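Local coordinates for protein putative cellulase CEL6 (Mycobacterium tuberculosis, PDB 1UP3) that probably hydrolyses internal beta-1,4 linkages between the glucose units of cellulose, as an endoglucanase of glycoside hydrolase family 6, at residues Thr114-Pro119 with Leu258-Pro263; Thr146-Pro151 with Val179-Gly184; Thr95-Trp100 with Phe137-Tyr142. All coordinates share one frame; numbering follows the deposited sequence. Where two conformers were deposited one is given.

Contact 1 of 3, residues Thr114-Pro119 with Leu258-Pro263; sequences TIIVEP and LWIKRP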
loop_
_atom_site.group_PDB
_atom_site.type_symbol
_atom_site.label_atom_id
_atom_site.label_comp_id
_atom_site.label_asym_id
_atom_site.label_seq_id
_atom_site.Cartn_x
_atom_site.Cartn_y
_atom_site.Cartn_z
ATOM N N THR A 114 4.498 2.797 -9.890
ATOM C CA THR A 114 4.583 3.244 -8.510
ATOM C C THR A 114 4.587 1.991 -7.636
ATOM O O THR A 114 3.755 1.104 -7.843
ATOM C CB THR A 114 3.379 4.113 -8.222
ATOM O OG1 THR A 114 3.407 5.279 -9.045
ATOM C CG2 THR A 114 3.358 4.623 -6.753
ATOM N N ILE A 115 5.585 1.860 -6.759
ATOM C CA ILE A 115 5.759 0.655 -5.956
ATOM C C ILE A 115 5.708 1.034 -4.499
ATOM O O ILE A 115 6.480 1.882 -4.072
ATOM C CB ILE A 115 7.081 -0.069 -6.248
ATOM C CG1 ILE A 115 7.316 -0.227 -7.762
ATOM C CG2 ILE A 115 7.109 -1.431 -5.523
ATOM C CD1 ILE A 115 6.308 -1.068 -8.497
ATOM N N ILE A 116 4.785 0.410 -3.774
ATOM C CA ILE A 116 4.655 0.545 -2.328
ATOM C C ILE A 116 5.338 -0.700 -1.717
ATOM O O ILE A 116 4.891 -1.833 -1.904
ATOM C CB ILE A 116 3.207 0.611 -1.904
ATOM C CG1 ILE A 116 2.411 1.681 -2.690
ATOM C CG2 ILE A 116 3.119 0.778 -0.380
ATOM C CD1 ILE A 116 2.956 3.054 -2.497
ATOM N N VAL A 117 6.447 -0.490 -1.027
ATOM C CA VAL A 117 7.287 -1.593 -0.542
ATOM C C VAL A 117 6.899 -1.951 0.905
ATOM O O VAL A 117 7.165 -1.206 1.859
ATOM C CB VAL A 117 8.779 -1.237 -0.566
ATOM C CG1 VAL A 117 9.646 -2.405 -0.098
ATOM C CG2 VAL A 117 9.213 -0.786 -1.929
ATOM N N GLU A 118 6.281 -3.121 1.027
ATOM C CA GLU A 118 6.043 -3.812 2.294
ATOM C C GLU A 118 5.328 -3.012 3.376
ATOM O O GLU A 118 5.896 -2.673 4.409
ATOM C CB GLU A 118 7.344 -4.407 2.807
ATOM C CG GLU A 118 7.927 -5.446 1.860
ATOM C CD GLU A 118 7.051 -6.675 1.658
ATOM O OE1 GLU A 118 6.172 -7.016 2.504
ATOM O OE2 GLU A 118 7.268 -7.355 0.618
ATOM N N PRO A 119 4.040 -2.803 3.167
ATOM C CA PRO A 119 3.190 -2.228 4.243
ATOM C C PRO A 119 3.458 -2.936 5.574
ATOM O O PRO A 119 3.457 -4.160 5.606
ATOM C CB PRO A 119 1.766 -2.547 3.765
ATOM C CG PRO A 119 1.887 -2.449 2.265
ATOM C CD PRO A 119 3.246 -3.086 1.965
ATOM N N LEU A 258 -3.320 8.269 -2.463
ATOM C CA LEU A 258 -3.586 7.040 -3.208
ATOM C C LEU A 258 -4.578 6.178 -2.480
ATOM O O LEU A 258 -4.729 6.303 -1.249
ATOM C CB LEU A 258 -2.311 6.222 -3.447
ATOM C CG LEU A 258 -1.176 6.896 -4.240
ATOM C CD1 LEU A 258 0.045 5.991 -4.237
ATOM C CD2 LEU A 258 -1.638 7.276 -5.658
ATOM N N TRP A 259 -5.231 5.277 -3.204
ATOM C CA TRP A 259 -5.972 4.206 -2.503
ATOM C C TRP A 259 -5.098 2.961 -2.590
ATOM O O TRP A 259 -5.007 2.353 -3.655
ATOM C CB TRP A 259 -7.347 3.963 -3.122
ATOM C CG TRP A 259 -8.355 5.013 -2.797
ATOM C CD1 TRP A 259 -8.136 6.257 -2.228
ATOM C CD2 TRP A 259 -9.762 4.924 -3.026
ATOM N NE1 TRP A 259 -9.319 6.941 -2.148
ATOM C CE2 TRP A 259 -10.337 6.138 -2.588
ATOM C CE3 TRP A 259 -10.598 3.927 -3.525
ATOM C CZ2 TRP A 259 -11.711 6.397 -2.684
ATOM C CZ3 TRP A 259 -11.980 4.181 -3.594
ATOM C CH2 TRP A 259 -12.499 5.410 -3.182
ATOM N N ILE A 260 -4.361 2.680 -1.524
ATOM C CA ILE A 260 -3.429 1.557 -1.504
ATOM C C ILE A 260 -4.171 0.293 -1.086
ATOM O O ILE A 260 -4.298 -0.655 -1.873
ATOM C CB ILE A 260 -2.176 1.908 -0.666
ATOM C CG1 ILE A 260 -1.525 3.153 -1.271
ATOM C CG2 ILE A 260 -1.205 0.694 -0.683
ATOM C CD1 ILE A 260 -0.343 3.682 -0.541
ATOM N N LYS A 261 -4.724 0.289 0.120
ATOM C CA LYS A 261 -5.723 -0.688 0.493
ATOM C C LYS A 261 -6.902 -0.597 -0.467
ATOM O O LYS A 261 -7.255 0.499 -0.890
ATOM C CB LYS A 261 -6.186 -0.411 1.927
ATOM C CG LYS A 261 -7.433 -1.148 2.416
ATOM C CD LYS A 261 -7.148 -2.561 2.714
ATOM C CE LYS A 261 -8.443 -3.289 3.074
ATOM N NZ LYS A 261 -8.154 -4.594 3.701
ATOM N N ARG A 262 -7.479 -1.759 -0.816
ATOM C CA ARG A 262 -8.645 -1.825 -1.687
ATOM C C ARG A 262 -9.929 -1.858 -0.849
ATOM O O ARG A 262 -10.194 -2.859 -0.171
ATOM C CB ARG A 262 -8.566 -3.067 -2.561
ATOM C CG ARG A 262 -7.440 -3.028 -3.615
ATOM C CD ARG A 262 -7.565 -4.049 -4.775
ATOM N NE ARG A 262 -6.751 -3.637 -5.925
ATOM C CZ ARG A 262 -6.809 -4.146 -7.186
ATOM N NH1 ARG A 262 -7.651 -5.097 -7.554
ATOM N NH2 ARG A 262 -5.992 -3.669 -8.092
ATOM N N PRO A 263 -10.727 -0.785 -0.880
ATOM C CA PRO A 263 -11.973 -0.744 -0.082
ATOM C C PRO A 263 -12.850 -1.905 -0.394
ATOM O O PRO A 263 -13.110 -2.215 -1.547
ATOM C CB PRO A 263 -12.658 0.552 -0.515
ATOM C CG PRO A 263 -11.534 1.418 -0.957
ATOM C CD PRO A 263 -10.544 0.483 -1.621
#
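Ile116 and Ile260 meet end to end across the inside of the barrel, their CD1 methyls 3.9 Å apart. The touch is purely apolar. Ile116 CG1 also comes within 4.0 Å of Ile260 CD1, so this one methyl rests on the last two carbons of its partner. In each isoleucine CG1 stands anti to the carbonyl carbon (chi1 -52° in Ile116, -58° in Ile260), which lets the CD1 end of the chain face its partner. Leu258 widens the patch: its CD1 branch approaches Ile116 CD1 at 4.5 Å and Thr114 CG2 at 4.4 Å. Threonine therefore takes part through its methyl. Branched aliphatic residues suit this buried place, because they fill the interior of the barrel without bringing in polar groups.

Polar bonding belongs to the backbone and to partners outside the pair of segments. Ile260 N is bonded to Asp217 OD1, while Ile260 O accepts from Ser41 OG and Trp43 NE1, which holds the irregular chain after strand 254-258 in place.

Family 6 enzymes are built on a distorted alpha/beta barrel, and here strand 113-117 meets the end of strand 254-258 and the loop that follows it across the interior. The side chain of Ile260 lies about 10 Å from a bound beta-D-glucopyranose. Strand 113-117 runs between strands 72-75 and 153-158; Thr74 of the former also touches Ile260, and Tyr156 of the latter packs on both Thr114 and Ile116.

Contact 2 of 3, residues Thr146-Pro151 with Val179-Gly184; sequences TLTRDP and VGRARG. With SO4 (sulfate ion), chain D.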
loop_
_atom_site.group_PDB
_atom_site.type_symbol
_atom_site.label_atom_id
_atom_site.label_comp_id
_atom_site.label_asym_id
_atom_site.label_seq_id
_atom_site.Cartn_x
_atom_site.Cartn_y
_atom_site.Cartn_z
ATOM N N THR A 146 17.247 -2.795 -5.559
ATOM C CA THR A 146 16.985 -3.567 -6.786
ATOM C C THR A 146 15.898 -2.943 -7.635
ATOM O O THR A 146 16.007 -2.884 -8.862
ATOM C CB THR A 146 16.631 -4.987 -6.405
ATOM O OG1 THR A 146 17.680 -5.500 -5.558
ATOM C CG2 THR A 146 16.618 -5.911 -7.615
ATOM N N LEU A 147 14.824 -2.513 -6.995
ATOM C CA LEU A 147 13.686 -1.954 -7.703
ATOM C C LEU A 147 13.993 -0.614 -8.366
ATOM O O LEU A 147 13.449 -0.337 -9.451
ATOM C CB LEU A 147 12.446 -1.839 -6.821
ATOM C CG LEU A 147 11.916 -3.157 -6.258
ATOM C CD1 LEU A 147 10.977 -2.878 -5.109
ATOM C CD2 LEU A 147 11.248 -3.989 -7.376
ATOM N N THR A 148 14.857 0.199 -7.743
ATOM C CA THR A 148 15.199 1.509 -8.276
ATOM C C THR A 148 16.115 1.448 -9.495
ATOM O O THR A 148 16.385 2.474 -10.103
ATOM C CB THR A 148 15.778 2.442 -7.202
ATOM O OG1 THR A 148 16.895 1.825 -6.548
ATOM C CG2 THR A 148 14.739 2.740 -6.129
ATOM N N ARG A 149 16.578 0.263 -9.861
ATOM C CA ARG A 149 17.262 0.096 -11.137
ATOM C C ARG A 149 16.334 0.335 -12.320
ATOM O O ARG A 149 16.820 0.590 -13.419
ATOM C CB ARG A 149 17.916 -1.279 -11.238
ATOM C CG ARG A 149 19.038 -1.487 -10.222
ATOM C CD ARG A 149 20.170 -0.467 -10.271
ATOM N NE ARG A 149 21.380 -0.955 -9.601
ATOM C CZ ARG A 149 22.545 -0.284 -9.553
ATOM N NH1 ARG A 149 22.689 0.898 -10.163
ATOM N NH2 ARG A 149 23.580 -0.814 -8.904
ATOM N N ASP A 150 15.017 0.254 -12.123
ATOM C CA ASP A 150 14.051 0.771 -13.113
ATOM C C ASP A 150 13.986 2.262 -12.891
ATOM O O ASP A 150 13.376 2.695 -11.913
ATOM C CB ASP A 150 12.671 0.160 -12.874
ATOM C CG ASP A 150 11.603 0.659 -13.835
ATOM O OD1 ASP A 150 11.909 1.523 -14.712
ATOM O OD2 ASP A 150 10.410 0.252 -13.759
ATOM N N PRO A 151 14.542 3.078 -13.796
ATOM C CA PRO A 151 14.523 4.526 -13.583
ATOM C C PRO A 151 13.114 5.099 -13.501
ATOM O O PRO A 151 12.934 6.144 -12.858
ATOM C CB PRO A 151 15.219 5.076 -14.839
ATOM C CG PRO A 151 15.047 4.061 -15.822
ATOM C CD PRO A 151 15.093 2.734 -15.125
ATOM N N VAL A 179 16.237 4.960 2.105
ATOM C CA VAL A 179 15.131 5.744 1.559
ATOM C C VAL A 179 15.574 6.844 0.567
ATOM O O VAL A 179 14.827 7.200 -0.345
ATOM C CB VAL A 179 14.259 6.343 2.697
ATOM C CG1 VAL A 179 15.041 7.393 3.487
ATOM C CG2 VAL A 179 12.970 6.935 2.175
ATOM N N GLY A 180 16.772 7.378 0.781
ATOM C CA GLY A 180 17.408 8.332 -0.113
ATOM C C GLY A 180 17.529 7.913 -1.568
ATOM O O GLY A 180 17.577 8.781 -2.463
ATOM N N ARG A 181 17.619 6.611 -1.817
ATOM C CA ARG A 181 17.690 6.055 -3.153
ATOM C C ARG A 181 16.291 5.931 -3.789
ATOM O O ARG A 181 16.151 5.906 -4.994
ATOM C CB ARG A 181 18.359 4.681 -3.073
ATOM C CG ARG A 181 18.745 4.086 -4.391
ATOM C CD ARG A 181 19.662 2.857 -4.322
ATOM N NE ARG A 181 20.848 3.017 -3.475
ATOM C CZ ARG A 181 21.919 3.762 -3.761
ATOM N NH1 ARG A 181 21.985 4.479 -4.878
ATOM N NH2 ARG A 181 22.935 3.807 -2.904
ATOM N N ALA A 182 15.278 5.847 -2.941
ATOM C CA ALA A 182 13.890 5.744 -3.390
ATOM C C ALA A 182 13.303 7.156 -3.532
ATOM O O ALA A 182 13.989 8.169 -3.291
ATOM C CB ALA A 182 13.098 4.937 -2.410
ATOM N N ARG A 183 12.034 7.248 -3.934
ATOM C CA ARG A 183 11.347 8.537 -3.941
ATOM C C ARG A 183 10.981 8.950 -2.529
ATOM O O ARG A 183 10.976 10.145 -2.213
ATOM C CB ARG A 183 10.097 8.477 -4.833
ATOM C CG ARG A 183 9.296 9.753 -4.919
ATOM C CD ARG A 183 10.055 10.950 -5.487
ATOM N NE ARG A 183 9.211 12.137 -5.494
ATOM C CZ ARG A 183 9.584 13.341 -5.855
ATOM N NH1 ARG A 183 10.821 13.555 -6.288
ATOM N NH2 ARG A 183 8.713 14.344 -5.811
ATOM N N GLY A 184 10.623 7.977 -1.698
ATOM C CA GLY A 184 10.299 8.264 -0.313
ATOM C C GLY A 184 9.574 7.127 0.373
ATOM O O GLY A 184 10.013 5.971 0.360
HETATM S S SO4 D . 10.695 17.496 -6.544
HETATM O O1 SO4 D . 11.532 16.338 -6.865
HETATM O O2 SO4 D . 9.294 17.168 -6.269
HETATM O O3 SO4 D . 10.684 18.399 -7.704
HETATM O O4 SO4 D . 11.288 18.206 -5.408
#
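Thr148 turns its hydroxyl to lie between the backbone N and the carbonyl carbon (chi1 54°), which presents OG1 and CG2 together to Arg181 and Ala182. Arg181 sends CG away from its own backbone N (chi1 -169°) and later bends at chi3, passing Thr148 at about a right angle. The aliphatic part of the arginine thus lies against the hydroxyl: Thr148 OG1 is 3.6 Å from Arg181 CG and 3.7 Å from Arg181 CD. The methyl takes the neighbouring backbone, with Thr148 CG2 3.6 Å from Arg181 O and 4.2 Å from Ala182 CA. No hydrogen bond crosses between the segments: Thr148 OG1 meets CH2 groups of Arg181, and its polar partner is Val144 O of helix 130-147. A threonine fits well, offering one group to the helix and another to the loop.

In the alpha/beta barrel, residues 146-151 lead from helix 130-147 into strand 153-158, and residues 179-184 lead into the adjacent parallel strand 184-187. A type I turn from Leu147 to Asp150 bends the first connection, with Asp150 N bonded to Leu147 O at 3.2 Å. Val155 of strand 153-158 touches both Thr148 and Ala182.

Arg183 extends elsewhere, its NE in a salt bridge with Asp255. Its edge grips a sulfate, probably from the crystallisation liquor, by two nearly straight bonds, Arg183 NH1 to O1 and Arg183 NH2 to O2, each 2.9 Å.

Contact 3 of 3, residues Thr95-Trp100 with Phe137-Tyr142; sequences TDYRGW and FDLVRY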
loop_
_atom_site.group_PDB
_atom_site.type_symbol
_atom_site.label_atom_id
_atom_site.label_comp_id
_atom_site.label_asym_id
_atom_site.label_seq_id
_atom_site.Cartn_x
_atom_site.Cartn_y
_atom_site.Cartn_z
ATOM N N THR A 95 16.297 -15.608 1.499
ATOM C CA THR A 95 16.733 -16.036 0.174
ATOM C C THR A 95 15.581 -16.043 -0.852
ATOM O O THR A 95 15.719 -15.561 -1.977
ATOM C CB THR A 95 17.335 -17.417 0.286
ATOM O OG1 THR A 95 18.545 -17.311 1.017
ATOM C CG2 THR A 95 17.745 -17.940 -1.084
ATOM N N ASP A 96 14.453 -16.596 -0.436
ATOM C CA ASP A 96 13.271 -16.651 -1.280
ATOM C C ASP A 96 12.811 -15.238 -1.599
ATOM O O ASP A 96 12.489 -14.917 -2.743
ATOM C CB ASP A 96 12.137 -17.387 -0.588
ATOM C CG ASP A 96 12.393 -18.859 -0.380
ATOM O OD1 ASP A 96 13.057 -19.501 -1.198
ATOM O OD2 ASP A 96 11.955 -19.446 0.650
ATOM N N TYR A 97 12.774 -14.375 -0.585
ATOM C CA TYR A 97 12.289 -13.013 -0.801
ATOM C C TYR A 97 13.198 -12.270 -1.784
ATOM O O TYR A 97 12.729 -11.545 -2.677
ATOM C CB TYR A 97 12.229 -12.267 0.544
ATOM C CG TYR A 97 11.619 -10.878 0.426
ATOM C CD1 TYR A 97 10.243 -10.722 0.347
ATOM C CD2 TYR A 97 12.410 -9.739 0.315
ATOM C CE1 TYR A 97 9.657 -9.498 0.184
ATOM C CE2 TYR A 97 11.807 -8.471 0.166
ATOM C CZ TYR A 97 10.439 -8.381 0.101
ATOM O OH TYR A 97 9.808 -7.160 -0.059
ATOM N N ARG A 98 14.503 -12.436 -1.615
ATOM C CA ARG A 98 15.403 -11.786 -2.557
ATOM C C ARG A 98 15.206 -12.242 -3.994
ATOM O O ARG A 98 15.280 -11.455 -4.943
ATOM C CB ARG A 98 16.850 -11.940 -2.119
ATOM C CG ARG A 98 17.164 -11.284 -0.834
ATOM C CD ARG A 98 18.376 -11.898 -0.235
ATOM N NE ARG A 98 19.529 -11.119 -0.585
ATOM C CZ ARG A 98 20.049 -10.223 0.255
ATOM N NH1 ARG A 98 19.524 -10.054 1.470
ATOM N NH2 ARG A 98 21.086 -9.501 -0.106
ATOM N N GLY A 99 14.944 -13.497 -4.185
ATOM C CA GLY A 99 14.709 -14.007 -5.523
ATOM C C GLY A 99 13.434 -13.436 -6.117
ATOM O O GLY A 99 13.350 -13.134 -7.313
ATOM N N TRP A 100 12.446 -13.275 -5.251
ATOM C CA TRP A 100 11.174 -12.653 -5.617
ATOM C C TRP A 100 11.362 -11.215 -6.066
ATOM O O TRP A 100 10.844 -10.839 -7.113
ATOM C CB TRP A 100 10.233 -12.701 -4.439
ATOM C CG TRP A 100 8.785 -12.312 -4.709
ATOM C CD1 TRP A 100 7.874 -12.985 -5.490
ATOM C CD2 TRP A 100 8.057 -11.217 -4.100
ATOM N NE1 TRP A 100 6.639 -12.376 -5.405
ATOM C CE2 TRP A 100 6.715 -11.303 -4.557
ATOM C CE3 TRP A 100 8.391 -10.195 -3.187
ATOM C CZ2 TRP A 100 5.718 -10.389 -4.155
ATOM C CZ3 TRP A 100 7.428 -9.305 -2.798
ATOM C CH2 TRP A 100 6.089 -9.413 -3.277
ATOM N N PHE A 137 15.335 -5.562 7.852
ATOM C CA PHE A 137 15.818 -4.269 7.354
ATOM C C PHE A 137 16.688 -4.496 6.100
ATOM O O PHE A 137 16.562 -3.766 5.111
ATOM C CB PHE A 137 16.596 -3.491 8.413
ATOM C CG PHE A 137 15.777 -3.059 9.620
ATOM C CD1 PHE A 137 14.410 -2.986 9.576
ATOM C CD2 PHE A 137 16.407 -2.736 10.806
ATOM C CE1 PHE A 137 13.678 -2.588 10.694
ATOM C CE2 PHE A 137 15.666 -2.339 11.912
ATOM C CZ PHE A 137 14.307 -2.257 11.831
ATOM N N ASP A 138 17.541 -5.524 6.131
ATOM C CA ASP A 138 18.337 -5.888 4.955
ATOM C C ASP A 138 17.509 -6.253 3.732
ATOM O O ASP A 138 17.886 -5.893 2.608
ATOM C CB ASP A 138 19.314 -7.006 5.271
ATOM C CG ASP A 138 20.370 -6.604 6.270
ATOM O OD1 ASP A 138 20.583 -5.389 6.512
ATOM O OD2 ASP A 138 21.031 -7.475 6.865
ATOM N N LEU A 139 16.375 -6.931 3.940
ATOM C CA LEU A 139 15.480 -7.296 2.850
ATOM C C LEU A 139 14.765 -6.082 2.258
ATOM O O LEU A 139 14.628 -5.980 1.043
ATOM C CB LEU A 139 14.469 -8.340 3.338
ATOM C CG LEU A 139 15.109 -9.683 3.682
ATOM C CD1 LEU A 139 14.033 -10.594 4.276
ATOM C CD2 LEU A 139 15.823 -10.325 2.564
ATOM N N VAL A 140 14.363 -5.140 3.107
ATOM C CA VAL A 140 13.742 -3.939 2.613
ATOM C C VAL A 140 14.775 -3.112 1.850
ATOM O O VAL A 140 14.464 -2.541 0.812
ATOM C CB VAL A 140 13.033 -3.151 3.731
ATOM C CG1 VAL A 140 12.474 -1.836 3.173
ATOM C CG2 VAL A 140 11.906 -4.013 4.299
ATOM N N ARG A 141 15.982 -3.006 2.391
ATOM C CA ARG A 141 17.049 -2.325 1.667
ATOM C C ARG A 141 17.343 -2.987 0.309
ATOM O O ARG A 141 17.576 -2.291 -0.701
ATOM C CB ARG A 141 18.326 -2.267 2.525
ATOM C CG ARG A 141 19.402 -1.389 1.865
ATOM C CD ARG A 141 20.722 -1.275 2.656
ATOM N NE ARG A 141 20.517 -1.525 4.048
ATOM C CZ ARG A 141 20.891 -2.580 4.770
ATOM N NH1 ARG A 141 21.661 -3.561 4.283
ATOM N NH2 ARG A 141 20.491 -2.607 6.049
ATOM N N TYR A 142 17.313 -4.316 0.265
ATOM C CA TYR A 142 17.512 -5.055 -0.972
ATOM C C TYR A 142 16.433 -4.676 -2.008
ATOM O O TYR A 142 16.729 -4.426 -3.171
ATOM C CB TYR A 142 17.494 -6.558 -0.709
ATOM C CG TYR A 142 17.871 -7.361 -1.944
ATOM C CD1 TYR A 142 19.181 -7.538 -2.287
ATOM C CD2 TYR A 142 16.889 -7.873 -2.796
ATOM C CE1 TYR A 142 19.549 -8.227 -3.437
ATOM C CE2 TYR A 142 17.247 -8.583 -3.953
ATOM C CZ TYR A 142 18.594 -8.724 -4.268
ATOM O OH TYR A 142 19.023 -9.411 -5.404
#
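Tyr97 and Arg98 pack against Leu139 and Tyr142 where two outer helices of the alpha/beta barrel lie side by side. Helices 94-108 and 130-147 precede and follow strand 113-117 in the chain; their local axes approach to 10.2 Å and run nearly parallel, 12° apart.

Tyr97, with CG anti to the backbone N (chi1 -175°), directs its ring inward between the helices. Its CD2 lies 3.9 Å from Leu139 CB, and Leu139 O sits near the ring plane at the edge, 3.9 Å from Tyr97 CE2. An aromatic residue with a hydroxyl suits this buried spot, because the ring fills the groove while OH is hydrogen-bonded to Glu118 OE2, just after strand 113-117.

Arg98 lies nearer the surface and uses its whole length. Its CG touches Leu139 CD2 at 3.8 Å and stands over one face of the Tyr142 ring, 4.1 Å from the centroid, a CH-pi contact. Bent at chi3, the chain then brings the guanidinium back over the same ring in an off-centre cation-pi contact, with planes 37° apart and Arg98 NH2 3.5 Å from Tyr142 CD1. Arginine suits this partly exposed place, its methylenes and its flat charged end both lying on the ring; Tyr142 OH is hydrogen-bonded to Asp102 OD1, one turn after Arg98 on helix 94-108.

Trp100 turns to helix 50-66 instead, packing on Pro50 and Val53. On the facing helix Asp138 and Arg141 form a salt bridge one turn apart, Arg141 NH2 meeting Asp138 OD1 at 2.8 Å, with the oxygen tilted out of the guanidinium plane.

In the fold
Contact 1 lies in the core, close to the centre of the chain, and is wholly aliphatic; contact 2 is at the surface, and contact 3 is partly buried between helices. The chemistry follows: methyl against methyl inside the barrel, an arginine chain against a threonine at its rim, and an arginine over a tyrosine ring where helices adjoin. Contacts 2 and 3 share helix 130-147 and follow each other along the chain. Contact 1 reaches both, touching contact 3 through Glu118 and contact 2 through Val117, whose CG2 packs 4.2 Å from Leu147 CD1. Residues 114-119 thus join the barrel interior to its helical coat.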